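Local coordinates for protein copper-transporting ATPase PAA2, chloroplastic (Arabidopsis thaliana, PDB 5LBK) that uses ATP hydrolysis to move copper across the chloroplast thylakoid membrane into the lumen, the present chain being its nucleotide-binding domain, at residues K22-V27 with V73-L78. Residues are numbered along the deposited sequence; the frame is centred on the assembly and turned at random.
Sequences KMAAAV and VAVGSL
Val27, Ala24 and Met23 of helix 17-27 rest on Val73 and Val75 of strand 71-76, a helix-on-sheet contact in the core of the nucleotide-binding (N) domain of this P1B-type ATPase, whose six-stranded antiparallel sheet carries the helix on one face. The two short segments cross at -80°, nearly perpendicular, and their axes approach to 8.3 Å.

The side chains meet through apolar groups. Val75 drives one methyl, CG2, toward the helix surface between Ala24 and Val27; with CG1 anti to its backbone N (chi1 -177°), CG2 lies beside that N. There it meets CB of Val27 at 3.8 Å and, about one helical turn back, CA of Ala24 at 3.9 Å, with CB of Ala24 a little farther from the same methyl, at 4.2 Å. Val27 has the same rotamer and uses both branches: CG1 also touches CG2 of Val75, while CG2 reaches CG1 of Val73 at 4.0 Å. Met23 contributes its CB, a looser 4.3 Å from CG1 of Val73.

Farther across the sheet the helix also rests on strands 117-123 and 127-134: Ala24 touches Val121 and Ile132, and Met23 touches Ile129. Helix 34-45 packs against helix 17-27 through Ile39, which meets Ala24 and Ala25. Besides its methyl contact, Val27 CG2 lies in van der Waals contact with a backbone oxygen, 3.9 Å from the carbonyl O of Val73.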
loop_
_atom_site.group_PDB
_atom_site.type_symbol
_atom_site.label_atom_id
_atom_site.label_comp_id
_atom_site.label_asym_id
_atom_site.label_seq_id
_atom_site.Cartn_x
_atom_site.Cartn_y
_atom_site.Cartn_z
ATOM N N LYS A 22 -1.698 7.953 1.100
ATOM C CA LYS A 22 -0.635 8.727 1.747
ATOM C C LYS A 22 0.443 7.811 2.295
ATOM O O LYS A 22 1.640 8.098 2.173
ATOM C CB LYS A 22 -1.175 9.559 2.904
ATOM C CG LYS A 22 -1.883 10.828 2.501
ATOM C CD LYS A 22 -2.329 11.599 3.741
ATOM C CE LYS A 22 -2.872 12.985 3.356
ATOM N NZ LYS A 22 -3.375 13.792 4.506
ATOM N N MET A 23 0.024 6.760 2.990
ATOM C CA MET A 23 0.975 5.764 3.495
ATOM C C MET A 23 1.696 5.065 2.365
ATOM O O MET A 23 2.926 4.861 2.436
ATOM C CB MET A 23 0.248 4.737 4.353
ATOM C CG MET A 23 -0.166 5.246 5.758
ATOM S SD MET A 23 -1.066 3.908 6.606
ATOM C CE MET A 23 -1.312 4.650 8.224
ATOM N N ALA A 24 0.976 4.677 1.312
ATOM C CA ALA A 24 1.649 3.925 0.256
ATOM C C ALA A 24 2.677 4.809 -0.452
ATOM O O ALA A 24 3.781 4.368 -0.766
ATOM C CB ALA A 24 0.644 3.384 -0.739
ATOM N N ALA A 25 2.315 6.052 -0.732
ATOM C CA ALA A 25 3.281 6.951 -1.368
ATOM C C ALA A 25 4.464 7.300 -0.457
ATOM O O ALA A 25 5.586 7.540 -0.955
ATOM C CB ALA A 25 2.555 8.218 -1.821
ATOM N N ALA A 26 4.255 7.355 0.862
ATOM C CA ALA A 26 5.380 7.554 1.776
ATOM C C ALA A 26 6.384 6.424 1.646
ATOM O O ALA A 26 7.603 6.655 1.628
ATOM C CB ALA A 26 4.905 7.635 3.221
ATOM N N VAL A 27 5.886 5.186 1.578
ATOM C CA VAL A 27 6.781 4.043 1.405
ATOM C C VAL A 27 7.426 4.046 0.024
ATOM O O VAL A 27 8.617 3.687 -0.112
ATOM C CB VAL A 27 6.006 2.734 1.670
ATOM C CG1 VAL A 27 6.872 1.551 1.412
ATOM C CG2 VAL A 27 5.551 2.697 3.065
ATOM N N VAL A 73 4.869 -0.153 7.783
ATOM C CA VAL A 73 3.905 -0.223 6.681
ATOM C C VAL A 73 4.632 -0.875 5.515
ATOM O O VAL A 73 5.813 -0.567 5.265
ATOM C CB VAL A 73 3.388 1.178 6.282
ATOM C CG1 VAL A 73 2.464 1.092 5.007
ATOM C CG2 VAL A 73 2.672 1.858 7.473
ATOM N N ALA A 74 3.985 -1.829 4.872
ATOM C CA ALA A 74 4.549 -2.578 3.747
ATOM C C ALA A 74 3.661 -2.415 2.511
ATOM O O ALA A 74 2.446 -2.393 2.624
ATOM C CB ALA A 74 4.706 -4.044 4.132
ATOM N N VAL A 75 4.282 -2.265 1.337
ATOM C CA VAL A 75 3.625 -2.124 0.056
ATOM C C VAL A 75 4.239 -3.111 -0.920
ATOM O O VAL A 75 5.460 -3.170 -1.041
ATOM C CB VAL A 75 3.776 -0.684 -0.495
ATOM C CG1 VAL A 75 3.023 -0.545 -1.788
ATOM C CG2 VAL A 75 3.230 0.344 0.488
ATOM N N GLY A 76 3.402 -3.876 -1.607
ATOM C CA GLY A 76 3.930 -4.934 -2.475
ATOM C C GLY A 76 2.894 -5.974 -2.784
ATOM O O GLY A 76 1.690 -5.693 -2.799
ATOM N N SER A 77 3.381 -7.168 -3.120
ATOM C CA SER A 77 2.434 -8.244 -3.452
ATOM C C SER A 77 1.645 -8.682 -2.214
ATOM O O SER A 77 2.067 -8.510 -1.084
ATOM C CB SER A 77 3.189 -9.430 -4.028
ATOM O OG SER A 77 3.935 -9.974 -2.975
ATOM N N LEU A 78 0.488 -9.334 -2.448
ATOM C CA LEU A 78 -0.401 -9.710 -1.346
ATOM C C LEU A 78 0.282 -10.604 -0.341
ATOM O O LEU A 78 0.217 -10.358 0.874
ATOM C CB LEU A 78 -1.659 -10.409 -1.920
ATOM C CG LEU A 78 -2.610 -11.013 -0.890
ATOM C CD1 LEU A 78 -3.022 -9.906 0.125
ATOM C CD2 LEU A 78 -3.807 -11.609 -1.608
#